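Local coordinates for E3 SUMO-protein ligase SIZ2 (Saccharomyces cerevisiae, PDB 6U75) that acts as a SUMO E3 ligase of the PIAS family in protein sumoylation, here as a fragment carrying its PINIT domain and zinc-binding SP-RING, at residues A[160-164]-A[203-207]; A[97-102]-A[219-225]; A[209-215]-A[233-238]. All blocks are in the same frame, centred on the assembly; numbering follows the deposited sequence.

Contact 1 (A[160-164]-A[203-207]); sequences TTAYI and CKHIQ. With ZN (zinc ion), chain C.
The zinc-binding loop of the SP-RING packs here against a turn and a half of helix 157-168. Residues 160-164 are regular alpha-helix, with Ile-164 N bonded to Thr-160 O at 2.9 Å. Residues 203-207 form an irregular loop that is extended at His-205 (phi/psi -167/145) and bends at Ile-206 (-82/-17). As a result His-205 and Ile-206 point their CA-to-CB bonds in different directions. That of His-205 points away from the helix, and its imidazole binds zinc through NE2 at 2.0 Å; Cys-203 SG binds the same ion at 2.3 Å, and Cys-226 and Cys-229 complete the site. A weak bond from His-205 ND1 to Gln-207 O, 2.9 Å, probably helps orient the ring, so one imidazole nitrogen serves the metal and the other the backbone.

Ile-206 points toward the helix, its CA 7.1 Å from that of Thr-160. A branched aliphatic side chain suits this place, because its CG2 alone meets three helix residues: Thr-160 CG2 at 4.0 Å, Tyr-163 CD2 at 3.8 Å and Ile-164 CG1 at 4.0 Å. Tyr-163, chi1 t, reaches across the gap beside the loop and sets its OH 3.1 Å from Lys-204 O, while the Lys-204 side chain ends away from the helix in solvent. Phe-243 of helix 242-249 also touches Thr-160 and Ile-164. About 212 Å² is buried in all. The Cys-X-His pair of this loop, joined by a later CxxC pair, gives the single zinc site of three cysteines and a histidine characteristic of the SP-RING.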
# COMPACT_ATOMS: atom_id res chain seq x y z
N THR A 160 -26.71 -5.91 3.44
CA THR A 160 -26.54 -6.47 2.11
C THR A 160 -27.88 -6.94 1.53
O THR A 160 -28.15 -6.73 0.34
CB THR A 160 -25.55 -7.63 2.14
OG1 THR A 160 -24.33 -7.20 2.75
CG2 THR A 160 -25.25 -8.13 0.73
N THR A 161 -28.72 -7.57 2.35
CA THR A 161 -30.03 -7.98 1.87
C THR A 161 -30.87 -6.78 1.47
O THR A 161 -31.56 -6.80 0.44
CB THR A 161 -30.75 -8.81 2.94
OG1 THR A 161 -30.67 -8.14 4.20
CG2 THR A 161 -30.13 -10.20 3.06
N ALA A 162 -30.84 -5.72 2.28
CA ALA A 162 -31.57 -4.50 1.94
C ALA A 162 -31.07 -3.91 0.63
O ALA A 162 -31.87 -3.48 -0.21
CB ALA A 162 -31.44 -3.48 3.07
N TYR A 163 -29.75 -3.89 0.44
CA TYR A 163 -29.20 -3.38 -0.81
C TYR A 163 -29.65 -4.22 -2.00
O TYR A 163 -30.00 -3.68 -3.05
CB TYR A 163 -27.67 -3.34 -0.73
CG TYR A 163 -27.00 -2.90 -2.01
CD1 TYR A 163 -26.85 -1.55 -2.31
CD2 TYR A 163 -26.52 -3.83 -2.92
CE1 TYR A 163 -26.24 -1.15 -3.48
CE2 TYR A 163 -25.91 -3.44 -4.09
CZ TYR A 163 -25.77 -2.09 -4.37
OH TYR A 163 -25.16 -1.69 -5.54
N ILE A 164 -29.63 -5.54 -1.85
CA ILE A 164 -30.06 -6.42 -2.94
C ILE A 164 -31.52 -6.13 -3.29
O ILE A 164 -31.88 -6.00 -4.47
CB ILE A 164 -29.86 -7.90 -2.55
CG1 ILE A 164 -28.37 -8.20 -2.37
CG2 ILE A 164 -30.47 -8.81 -3.60
CD1 ILE A 164 -28.09 -9.48 -1.60
N CYS A 203 -18.54 1.14 -1.38
CA CYS A 203 -18.62 0.36 -2.60
C CYS A 203 -20.07 0.03 -2.92
O CYS A 203 -20.82 -0.45 -2.06
CB CYS A 203 -17.81 -0.93 -2.46
SG CYS A 203 -16.02 -0.68 -2.58
N LYS A 204 -20.47 0.28 -4.16
CA LYS A 204 -21.84 0.04 -4.62
C LYS A 204 -21.92 -1.28 -5.38
O LYS A 204 -22.27 -1.33 -6.56
CB LYS A 204 -22.31 1.21 -5.48
CG LYS A 204 -22.00 2.58 -4.88
CD LYS A 204 -22.78 2.83 -3.59
CE LYS A 204 -22.14 3.95 -2.78
NZ LYS A 204 -22.94 4.27 -1.56
N HIS A 205 -21.57 -2.36 -4.69
CA HIS A 205 -21.59 -3.69 -5.28
C HIS A 205 -21.48 -4.73 -4.18
O HIS A 205 -20.80 -4.51 -3.17
CB HIS A 205 -20.44 -3.86 -6.29
CG HIS A 205 -19.09 -3.55 -5.73
ND1 HIS A 205 -18.46 -4.34 -4.80
CD2 HIS A 205 -18.23 -2.53 -5.99
CE1 HIS A 205 -17.28 -3.83 -4.50
NE2 HIS A 205 -17.12 -2.72 -5.21
N ILE A 206 -22.15 -5.87 -4.37
CA ILE A 206 -22.11 -6.94 -3.38
C ILE A 206 -20.86 -7.80 -3.51
O ILE A 206 -20.52 -8.53 -2.57
CB ILE A 206 -23.36 -7.83 -3.46
CG1 ILE A 206 -23.54 -8.38 -4.88
CG2 ILE A 206 -24.59 -7.06 -3.02
CD1 ILE A 206 -24.57 -9.48 -4.98
N GLN A 207 -20.18 -7.75 -4.65
CA GLN A 207 -18.97 -8.55 -4.83
C GLN A 207 -17.88 -8.08 -3.87
O GLN A 207 -17.78 -6.90 -3.53
CB GLN A 207 -18.47 -8.47 -6.27
CG GLN A 207 -19.38 -9.12 -7.29
CD GLN A 207 -20.49 -8.21 -7.77
OE1 GLN A 207 -20.87 -7.26 -7.08
NE2 GLN A 207 -21.02 -8.48 -8.96
ZN ZN C . -15.66 -1.37 -4.75

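Contact 2 (A[97-102]-A[219-225]); sequences QNGTGN and SQVPTWQ
Two irregular loops meet here, 97-102 from the PINIT domain and 219-225 from the SP-RING, burying 322 Å² between them. Gln-97 begins the first with a fully extended side chain (chi1 and chi2 both t), long enough to bring OE1 to 4.3 Å from Thr-223 CG2 and NE2 to 3.7 Å from Gln-225 NE2, a van der Waals approach only. Gly-99 then takes phi/psi 87/6, where a CB would clash with the preceding carbonyl oxygen, and the chain turns toward its partner. At Thr-100 the backbones are closest, its CA 4.9 Å from that of Pro-222; Thr-100 O lies 3.4 Å from Pro-222 CD, and Thr-100 CG2 4.5 Å from Thr-223 CA. The threonine's OG1 bonds within its own domain, to Gly-93 O, while its methyl faces the other loop. Gly-101, in an extended conformation, sets its O 4.1 Å from Pro-222 CG. Asn-102 (chi1 m) closes the segment, its amide well suited to a polar loop backbone: OD1 rests 3.1 Å from Pro-222 CG, and ND2 gives a weak hydrogen bond to Ser-219 O at 3.2 Å.

Opposite, Pro-222 (phi/psi -71/71) is the centre of an inverse gamma turn, closed by Thr-223 N to Val-221 O at 2.6 Å. The tight bend presents the compact pyrrolidine ring toward residues 97-102, which a proline fits because its phi is already fixed near the value needed. The arrangement is a loop-to-loop interface between the PINIT and SP-RING domains, mostly van der Waals with one weak side-chain-to-backbone bond.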
# COMPACT_ATOMS: atom_id res chain seq x y z
N GLN A 97 1.26 5.97 -13.05
CA GLN A 97 0.53 6.68 -12.01
C GLN A 97 1.49 7.34 -11.03
O GLN A 97 2.58 6.81 -10.76
CB GLN A 97 -0.41 5.74 -11.26
CG GLN A 97 -1.38 6.43 -10.32
CD GLN A 97 -2.36 5.47 -9.68
OE1 GLN A 97 -2.56 4.36 -10.18
NE2 GLN A 97 -2.97 5.88 -8.58
N ASN A 98 1.09 8.49 -10.51
CA ASN A 98 1.88 9.24 -9.54
C ASN A 98 1.40 8.92 -8.13
O ASN A 98 0.20 8.79 -7.88
CB ASN A 98 1.77 10.74 -9.81
CG ASN A 98 2.31 11.14 -11.16
OD1 ASN A 98 3.33 10.62 -11.61
ND2 ASN A 98 1.62 12.06 -11.83
N GLY A 99 2.36 8.82 -7.21
CA GLY A 99 2.05 8.48 -5.83
C GLY A 99 1.98 7.00 -5.54
O GLY A 99 1.63 6.63 -4.41
N THR A 100 2.31 6.15 -6.51
CA THR A 100 2.26 4.70 -6.34
C THR A 100 3.64 4.10 -6.14
O THR A 100 3.88 2.94 -6.51
CB THR A 100 1.58 4.05 -7.55
OG1 THR A 100 2.42 4.19 -8.71
CG2 THR A 100 0.24 4.71 -7.82
N GLY A 101 4.57 4.86 -5.56
CA GLY A 101 5.90 4.38 -5.30
C GLY A 101 6.04 3.85 -3.88
O GLY A 101 5.25 4.17 -3.00
N ASN A 102 7.06 3.02 -3.69
CA ASN A 102 7.40 2.48 -2.38
C ASN A 102 8.72 3.06 -1.90
O ASN A 102 9.53 3.55 -2.69
CB ASN A 102 7.52 0.95 -2.44
CG ASN A 102 6.17 0.27 -2.44
OD1 ASN A 102 5.15 0.87 -2.12
ND2 ASN A 102 6.16 -1.01 -2.80
N SER A 219 0.89 -3.79 -1.01
CA SER A 219 2.22 -3.69 -0.42
C SER A 219 3.31 -3.52 -1.47
O SER A 219 4.44 -3.18 -1.11
CB SER A 219 2.51 -4.93 0.42
OG SER A 219 2.62 -6.09 -0.39
N GLN A 220 3.00 -3.75 -2.75
CA GLN A 220 3.96 -3.61 -3.83
C GLN A 220 3.52 -2.67 -4.94
O GLN A 220 4.36 -2.25 -5.73
CB GLN A 220 4.28 -4.99 -4.44
CG GLN A 220 3.05 -5.79 -4.85
CD GLN A 220 3.34 -7.27 -4.98
OE1 GLN A 220 4.37 -7.76 -4.50
NE2 GLN A 220 2.44 -8.00 -5.62
N VAL A 221 2.23 -2.33 -5.01
CA VAL A 221 1.74 -1.34 -5.96
C VAL A 221 0.65 -0.53 -5.27
O VAL A 221 -0.54 -0.84 -5.42
CB VAL A 221 1.22 -1.99 -7.25
CG1 VAL A 221 0.93 -0.93 -8.31
CG2 VAL A 221 2.22 -3.01 -7.78
N PRO A 222 1.00 0.51 -4.50
CA PRO A 222 -0.02 1.23 -3.72
C PRO A 222 -0.98 2.06 -4.56
O PRO A 222 -0.93 3.29 -4.53
CB PRO A 222 0.83 2.12 -2.79
CG PRO A 222 2.19 1.52 -2.80
CD PRO A 222 2.36 0.95 -4.16
N THR A 223 -1.87 1.39 -5.30
CA THR A 223 -2.92 2.11 -6.02
C THR A 223 -4.10 2.43 -5.11
O THR A 223 -4.75 3.47 -5.28
CB THR A 223 -3.40 1.30 -7.22
OG1 THR A 223 -4.23 0.22 -6.77
CG2 THR A 223 -2.22 0.73 -7.99
N TRP A 224 -4.39 1.55 -4.16
CA TRP A 224 -5.51 1.72 -3.23
C TRP A 224 -6.80 2.02 -3.99
O TRP A 224 -7.54 2.95 -3.67
CB TRP A 224 -5.19 2.79 -2.19
CG TRP A 224 -4.19 2.31 -1.21
CD1 TRP A 224 -2.85 2.59 -1.19
CD2 TRP A 224 -4.42 1.41 -0.12
NE1 TRP A 224 -2.25 1.94 -0.14
CE2 TRP A 224 -3.19 1.20 0.53
CE3 TRP A 224 -5.56 0.76 0.37
CZ2 TRP A 224 -3.06 0.38 1.64
CZ3 TRP A 224 -5.43 -0.05 1.48
CH2 TRP A 224 -4.19 -0.23 2.10
N GLN A 225 -7.07 1.20 -5.00
CA GLN A 225 -8.31 1.24 -5.75
C GLN A 225 -8.99 -0.11 -5.64
O GLN A 225 -8.34 -1.16 -5.73
CB GLN A 225 -8.05 1.57 -7.23
CG GLN A 225 -7.41 2.92 -7.45
CD GLN A 225 -7.02 3.15 -8.90
OE1 GLN A 225 -7.47 2.43 -9.79
NE2 GLN A 225 -6.18 4.15 -9.14

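Contact 3 (A[209-215]-A[233-238]); sequences FDALWFL and IKFDQL
This is part of the hydrophobic core of the SP-RING, where strand 209-210 and the start of helix 211-218 face the 3-10 turn at 235-237; the nearest CA atoms, of Leu-215 and Phe-235, are 8.9 Å apart, and 237 Å² is buried.

The contacts across the gap are apolar. Leu-238 (chi1 m, chi2 t) suits the centre because its branched end fits between two rings: CD2 lies at the edge of the Phe-209 ring, 3.9 Å from CZ, and CD1 is 3.9 Å from Phe-214 CE2. Ile-233 CD1 joins the same two phenylalanines, at 4.3 Å from Phe-209 CZ and 3.9 Å from Phe-214 CZ. Leu-215 CD2 meets the edge of the Phe-235 ring at CE1, 3.9 Å away. Leu-145 covers Leu-215 and Phe-235 from helix 142-150.

Polar bonds shape each segment separately. Gln-237 N to Lys-234 O, 2.9 Å, holds the turn, and Asp-210 is the helix N-cap, its OD2 accepting from Trp-213 N at 3.1 Å.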
# COMPACT_ATOMS: atom_id res chain seq x y z
N PHE A 209 -13.59 -8.96 -2.32
CA PHE A 209 -12.24 -9.40 -2.66
C PHE A 209 -11.53 -9.83 -1.39
O PHE A 209 -11.82 -9.32 -0.30
CB PHE A 209 -11.45 -8.28 -3.36
CG PHE A 209 -11.44 -6.99 -2.59
CD1 PHE A 209 -12.43 -6.05 -2.78
CD2 PHE A 209 -10.43 -6.73 -1.68
CE1 PHE A 209 -12.42 -4.86 -2.07
CE2 PHE A 209 -10.42 -5.54 -0.97
CZ PHE A 209 -11.41 -4.61 -1.17
N ASP A 210 -10.61 -10.77 -1.53
CA ASP A 210 -9.87 -11.26 -0.37
C ASP A 210 -9.02 -10.14 0.22
O ASP A 210 -8.18 -9.55 -0.47
CB ASP A 210 -8.99 -12.44 -0.75
CG ASP A 210 -8.47 -13.20 0.46
OD1 ASP A 210 -9.23 -14.01 1.02
OD2 ASP A 210 -7.31 -12.97 0.85
N ALA A 211 -9.25 -9.83 1.50
CA ALA A 211 -8.53 -8.74 2.13
C ALA A 211 -7.03 -9.00 2.14
O ALA A 211 -6.23 -8.08 1.92
CB ALA A 211 -9.04 -8.54 3.56
N LEU A 212 -6.62 -10.24 2.39
CA LEU A 212 -5.20 -10.54 2.48
C LEU A 212 -4.51 -10.37 1.14
O LEU A 212 -3.42 -9.80 1.06
CB LEU A 212 -4.99 -11.96 3.02
CG LEU A 212 -3.54 -12.37 3.30
CD1 LEU A 212 -2.89 -11.39 4.26
CD2 LEU A 212 -3.48 -13.78 3.85
N TRP A 213 -5.13 -10.86 0.06
CA TRP A 213 -4.55 -10.68 -1.26
C TRP A 213 -4.55 -9.22 -1.69
O TRP A 213 -3.62 -8.77 -2.36
CB TRP A 213 -5.29 -11.54 -2.28
CG TRP A 213 -4.82 -12.96 -2.29
CD1 TRP A 213 -5.41 -14.02 -1.68
CD2 TRP A 213 -3.65 -13.46 -2.95
NE1 TRP A 213 -4.69 -15.17 -1.92
CE2 TRP A 213 -3.60 -14.85 -2.69
CE3 TRP A 213 -2.65 -12.88 -3.72
CZ2 TRP A 213 -2.59 -15.66 -3.19
CZ3 TRP A 213 -1.64 -13.69 -4.22
CH2 TRP A 213 -1.62 -15.06 -3.95
N PHE A 214 -5.58 -8.46 -1.29
CA PHE A 214 -5.58 -7.03 -1.58
C PHE A 214 -4.41 -6.34 -0.88
O PHE A 214 -3.70 -5.53 -1.49
CB PHE A 214 -6.91 -6.41 -1.14
CG PHE A 214 -6.96 -4.92 -1.31
CD1 PHE A 214 -7.21 -4.35 -2.55
CD2 PHE A 214 -6.77 -4.08 -0.22
CE1 PHE A 214 -7.26 -2.98 -2.70
CE2 PHE A 214 -6.82 -2.71 -0.37
CZ PHE A 214 -7.07 -2.16 -1.61
N LEU A 215 -4.20 -6.64 0.40
CA LEU A 215 -3.09 -6.05 1.13
C LEU A 215 -1.75 -6.49 0.56
O LEU A 215 -0.78 -5.71 0.57
CB LEU A 215 -3.17 -6.41 2.61
CG LEU A 215 -4.34 -5.79 3.39
CD1 LEU A 215 -4.45 -6.42 4.77
CD2 LEU A 215 -4.18 -4.29 3.50
N ILE A 233 -10.03 3.84 -2.33
CA ILE A 233 -10.41 3.50 -0.96
C ILE A 233 -9.18 3.65 -0.07
O ILE A 233 -8.07 3.88 -0.53
CB ILE A 233 -11.01 2.09 -0.85
CG1 ILE A 233 -10.04 1.05 -1.42
CG2 ILE A 233 -12.34 2.02 -1.57
CD1 ILE A 233 -10.51 -0.38 -1.23
N LYS A 234 -9.41 3.50 1.23
CA LYS A 234 -8.36 3.64 2.23
C LYS A 234 -8.41 2.46 3.18
O LYS A 234 -9.44 1.79 3.33
CB LYS A 234 -8.51 4.96 3.00
CG LYS A 234 -8.30 6.19 2.13
CD LYS A 234 -9.29 7.31 2.44
CE LYS A 234 -8.92 8.05 3.71
NZ LYS A 234 -9.91 9.11 4.04
N PHE A 235 -7.28 2.20 3.83
CA PHE A 235 -7.14 1.01 4.66
C PHE A 235 -8.23 0.93 5.72
O PHE A 235 -8.79 -0.15 5.96
CB PHE A 235 -5.76 0.99 5.32
CG PHE A 235 -5.57 -0.14 6.29
CD1 PHE A 235 -5.52 -1.45 5.84
CD2 PHE A 235 -5.44 0.11 7.64
CE1 PHE A 235 -5.34 -2.49 6.73
CE2 PHE A 235 -5.26 -0.93 8.53
CZ PHE A 235 -5.22 -2.23 8.08
N ASP A 236 -8.56 2.05 6.35
CA ASP A 236 -9.53 2.04 7.44
C ASP A 236 -10.96 1.83 6.97
O ASP A 236 -11.85 1.65 7.81
CB ASP A 236 -9.43 3.34 8.24
CG ASP A 236 -8.09 3.50 8.94
OD1 ASP A 236 -7.53 2.48 9.38
OD2 ASP A 236 -7.61 4.64 9.04
N GLN A 237 -11.21 1.84 5.66
CA GLN A 237 -12.54 1.55 5.14
C GLN A 237 -12.79 0.07 4.91
O GLN A 237 -13.94 -0.33 4.76
CB GLN A 237 -12.77 2.31 3.83
CG GLN A 237 -12.73 3.82 3.96
CD GLN A 237 -12.90 4.52 2.63
OE1 GLN A 237 -13.34 3.92 1.65
NE2 GLN A 237 -12.55 5.80 2.59
N LEU A 238 -11.73 -0.74 4.89
CA LEU A 238 -11.88 -2.17 4.62
C LEU A 238 -12.61 -2.85 5.77
O LEU A 238 -12.25 -2.68 6.94
CB LEU A 238 -10.52 -2.81 4.41
CG LEU A 238 -9.68 -2.26 3.26
CD1 LEU A 238 -8.29 -2.87 3.26
CD2 LEU A 238 -10.37 -2.50 1.93

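The three contacts run along an elongated molecule, with centres about 27 Å apart between contacts 1 and 2, 17 Å between 1 and 3, and 14 Å between 2 and 3. Contact 3 lies between the other two. It touches contact 2 directly: Trp-224 O lies 3.0 Å from Ile-233 N, a probable hydrogen bond, and Trp-224 CZ3 packs 3.5 Å from Phe-214 CE2, so the domain interface runs into the SP-RING core. Contact 1 adjoins contact 3 along the chain without other touch; it supplies Cys-203 and His-205 to the zinc, whereas the Phe-209 side chain of contact 3 lies about 5 Å and that of Gln-225 in contact 2 about 9 Å from the ion.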